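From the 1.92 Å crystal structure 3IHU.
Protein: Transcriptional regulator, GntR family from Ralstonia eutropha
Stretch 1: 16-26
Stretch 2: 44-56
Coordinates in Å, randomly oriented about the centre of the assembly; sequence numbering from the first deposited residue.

Stretch 1 16-26: SASDTVFFGIM
Stretch 2 44-56: DLVAHFGVGRNSV

A helix can pack against a helix-turn-helix by complementary shape, without hydrogen bonds between them, and this GntR-family regulator offers a compact example. The first stretch is helical over most of its length and its helix runs on beyond Met 26; the second stretch ends a helix at Phe 49, turns through Gly 50 to Gly 52, and starts another at Arg 53. This helix and the one ending at Phe 49 cross almost at right angles (96°), their axes 10.7 Å apart at closest approach. No hydrogen bond joins the stretches, which together bury 450 Å², both sides summed, largely through van der Waals packing.

The principal bump is Phe 49 (chi1 -72°, chi2 -71°), a knob seated among Thr 20, Val 21, Gly 24 and Ile 25. Val 21 CA lies over one ring face, 4.2 Å from the centroid of the Phe 49 ring and 5° off its normal, a CH-pi contact. Gly 24 makes the hollow deep enough: its CA stands 3.8 Å from Phe 49 CE1, whereas an ideal CB would lie 2.3 Å from that same atom and clash. Ile 25 (m, t) flanks the ring, CG1 4.1 Å from Phe 49 CE2, and extends CD1 to 4.4 Å from Leu 45 CD2, with Leu 45 also m, t.

Beyond the ring, the turn supplies a second bump. Gly 50 leaves the helix with phi/psi 64/33, and Val 51 follows extended at -122/172, its CA-to-CB bond pointing toward the first helix and its chi1 in m. Val 51 CG2 meets Val 21 CG2 (Val 21 is t) at 3.5 Å, while Val 51 CG1 packs 3.5 Å from Thr 20 OG1 and 4.0 Å from Ala 17 CB. Thr 20, in p, turns its hydroxyl back to its own helix, OG1 donating to Ala 17 O at 2.9 Å.

After Gly 52, the N-cap, the backbones come closest: Ser 18 CA and Ser 55 CA are 4.5 Å apart, and Ser 55 OG (m) reaches 3.3 Å from Ala 17 CB.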

# COMPACT_ATOMS: atom_id res chain seq x y z
N SER A 16 7.08 1.33 -17.81
CA SER A 16 7.09 2.64 -18.56
C SER A 16 7.71 3.76 -17.72
O SER A 16 7.73 3.69 -16.48
CB SER A 16 5.67 3.04 -18.98
OG SER A 16 4.93 3.56 -17.86
N ALA A 17 8.21 4.80 -18.38
CA ALA A 17 8.78 5.95 -17.69
C ALA A 17 7.76 6.58 -16.72
O ALA A 17 8.14 7.04 -15.63
CB ALA A 17 9.32 7.01 -18.69
N SER A 18 6.49 6.57 -17.12
CA SER A 18 5.37 7.12 -16.31
C SER A 18 5.20 6.36 -15.02
O SER A 18 4.92 6.96 -13.95
CB SER A 18 4.06 7.04 -17.12
OG SER A 18 2.92 7.39 -16.36
N ASP A 19 5.33 5.04 -15.11
CA ASP A 19 5.26 4.17 -13.95
C ASP A 19 6.28 4.52 -12.86
O ASP A 19 5.98 4.40 -11.68
CB ASP A 19 5.46 2.70 -14.34
CG ASP A 19 4.23 2.09 -15.04
OD1 ASP A 19 3.17 2.76 -15.17
OD2 ASP A 19 4.35 0.92 -15.48
N THR A 20 7.47 4.94 -13.25
CA THR A 20 8.53 5.19 -12.29
C THR A 20 8.18 6.40 -11.42
O THR A 20 8.50 6.42 -10.24
CB THR A 20 9.92 5.44 -12.93
OG1 THR A 20 10.00 6.79 -13.39
CG2 THR A 20 10.26 4.46 -14.07
N VAL A 21 7.51 7.39 -11.99
CA VAL A 21 6.97 8.52 -11.19
C VAL A 21 5.71 8.12 -10.40
O VAL A 21 5.51 8.52 -9.22
CB VAL A 21 6.67 9.72 -12.10
CG1 VAL A 21 6.17 10.88 -11.29
CG2 VAL A 21 7.91 10.09 -12.93
N PHE A 22 4.83 7.39 -11.04
CA PHE A 22 3.58 6.96 -10.39
C PHE A 22 3.89 6.13 -9.14
O PHE A 22 3.43 6.45 -8.04
CB PHE A 22 2.74 6.16 -11.36
CG PHE A 22 1.42 5.68 -10.81
CD1 PHE A 22 0.35 6.55 -10.70
CD2 PHE A 22 1.24 4.35 -10.45
CE1 PHE A 22 -0.88 6.10 -10.24
CE2 PHE A 22 0.00 3.91 -9.98
CZ PHE A 22 -1.04 4.79 -9.87
N PHE A 23 4.71 5.10 -9.31
CA PHE A 23 5.06 4.25 -8.19
C PHE A 23 6.08 4.89 -7.24
O PHE A 23 6.03 4.65 -6.02
CB PHE A 23 5.50 2.88 -8.69
CG PHE A 23 4.38 2.10 -9.31
CD1 PHE A 23 3.32 1.62 -8.51
CD2 PHE A 23 4.35 1.84 -10.67
CE1 PHE A 23 2.26 0.90 -9.08
CE2 PHE A 23 3.29 1.13 -11.24
CZ PHE A 23 2.25 0.66 -10.45
N GLY A 24 6.97 5.71 -7.78
CA GLY A 24 7.92 6.45 -6.98
C GLY A 24 7.31 7.39 -5.97
O GLY A 24 7.81 7.51 -4.83
N ILE A 25 6.22 8.08 -6.35
CA ILE A 25 5.60 9.02 -5.42
C ILE A 25 4.79 8.23 -4.38
O ILE A 25 4.76 8.56 -3.21
CB ILE A 25 4.76 10.07 -6.13
CG1 ILE A 25 5.70 11.08 -6.83
CG2 ILE A 25 3.83 10.76 -5.16
CD1 ILE A 25 4.98 11.94 -7.86
N MSE A 26 4.17 7.16 -4.81
CA MSE A 26 3.42 6.32 -3.88
C MSE A 26 4.36 5.62 -2.89
O MSE A 26 4.12 5.68 -1.69
CB MSE A 26 2.50 5.35 -4.63
CG MSE A 26 1.06 5.92 -4.62
SE MSE A 26 -0.11 5.15 -5.88
CE MSE A 26 0.92 3.54 -6.25
N ASP A 44 11.18 19.64 -11.00
CA ASP A 44 11.78 18.88 -9.90
C ASP A 44 11.55 17.39 -10.10
O ASP A 44 12.44 16.57 -9.88
CB ASP A 44 11.13 19.29 -8.56
CG ASP A 44 11.58 20.67 -8.10
OD1 ASP A 44 12.48 21.28 -8.74
OD2 ASP A 44 11.00 21.14 -7.12
N LEU A 45 10.37 17.02 -10.54
CA LEU A 45 10.10 15.62 -10.77
C LEU A 45 10.89 15.05 -11.95
O LEU A 45 11.30 13.89 -11.90
CB LEU A 45 8.62 15.39 -11.00
CG LEU A 45 7.80 15.72 -9.76
CD1 LEU A 45 6.29 15.52 -10.09
CD2 LEU A 45 8.23 14.83 -8.60
N VAL A 46 11.05 15.84 -13.02
CA VAL A 46 11.88 15.44 -14.16
C VAL A 46 13.30 15.11 -13.68
O VAL A 46 13.87 14.07 -14.04
CB VAL A 46 11.90 16.51 -15.25
CG1 VAL A 46 13.10 16.28 -16.34
CG2 VAL A 46 10.52 16.62 -15.95
N ALA A 47 13.89 16.01 -12.88
CA ALA A 47 15.29 15.84 -12.43
C ALA A 47 15.35 14.68 -11.41
O ALA A 47 16.24 13.86 -11.42
CB ALA A 47 15.80 17.14 -11.80
N HIS A 48 14.37 14.60 -10.52
CA HIS A 48 14.40 13.58 -9.49
C HIS A 48 14.24 12.16 -10.06
O HIS A 48 14.92 11.24 -9.67
CB HIS A 48 13.25 13.81 -8.48
CG HIS A 48 13.31 12.92 -7.28
ND1 HIS A 48 14.31 13.01 -6.33
CD2 HIS A 48 12.52 11.89 -6.90
CE1 HIS A 48 14.10 12.11 -5.38
NE2 HIS A 48 13.03 11.41 -5.71
N PHE A 49 13.27 11.97 -10.95
CA PHE A 49 13.05 10.63 -11.48
C PHE A 49 13.83 10.32 -12.74
O PHE A 49 13.87 9.19 -13.19
CB PHE A 49 11.54 10.39 -11.63
CG PHE A 49 10.86 10.22 -10.33
CD1 PHE A 49 11.06 9.07 -9.58
CD2 PHE A 49 10.01 11.20 -9.82
CE1 PHE A 49 10.43 8.89 -8.35
CE2 PHE A 49 9.36 11.02 -8.60
CZ PHE A 49 9.56 9.87 -7.87
N GLY A 50 14.48 11.32 -13.30
CA GLY A 50 15.19 11.13 -14.54
C GLY A 50 14.30 10.77 -15.71
O GLY A 50 14.74 10.09 -16.61
N VAL A 51 13.08 11.27 -15.75
CA VAL A 51 12.20 11.05 -16.91
C VAL A 51 11.79 12.40 -17.50
O VAL A 51 12.08 13.44 -16.91
CB VAL A 51 10.99 10.21 -16.51
CG1 VAL A 51 11.44 8.87 -15.88
CG2 VAL A 51 10.11 10.98 -15.54
N GLY A 52 11.12 12.39 -18.66
CA GLY A 52 10.75 13.63 -19.35
C GLY A 52 9.40 14.17 -18.89
O GLY A 52 8.62 13.48 -18.19
N ARG A 53 9.13 15.40 -19.31
CA ARG A 53 7.89 16.10 -19.04
C ARG A 53 6.63 15.30 -19.33
O ARG A 53 5.78 15.18 -18.44
CB ARG A 53 7.83 17.41 -19.79
CG ARG A 53 8.88 18.41 -19.37
CD ARG A 53 8.84 19.63 -20.26
NE ARG A 53 9.95 20.56 -20.00
CZ ARG A 53 10.01 21.38 -18.94
NH1 ARG A 53 9.04 21.40 -18.03
NH2 ARG A 53 11.04 22.21 -18.78
N ASN A 54 6.50 14.74 -20.53
CA ASN A 54 5.28 13.96 -20.85
C ASN A 54 5.02 12.86 -19.84
O ASN A 54 3.88 12.70 -19.38
CB ASN A 54 5.27 13.39 -22.30
CG ASN A 54 4.97 14.47 -23.34
OD1 ASN A 54 4.66 15.61 -22.97
ND2 ASN A 54 5.07 14.11 -24.65
N SER A 55 6.06 12.13 -19.45
CA SER A 55 5.90 11.07 -18.47
C SER A 55 5.49 11.59 -17.09
O SER A 55 4.65 10.98 -16.45
CB SER A 55 7.17 10.19 -18.37
OG SER A 55 7.48 9.62 -19.64
N VAL A 56 6.06 12.72 -16.65
CA VAL A 56 5.63 13.34 -15.38
C VAL A 56 4.15 13.68 -15.46
O VAL A 56 3.38 13.30 -14.60
CB VAL A 56 6.43 14.61 -15.02
CG1 VAL A 56 5.76 15.35 -13.85
CG2 VAL A 56 7.89 14.25 -14.72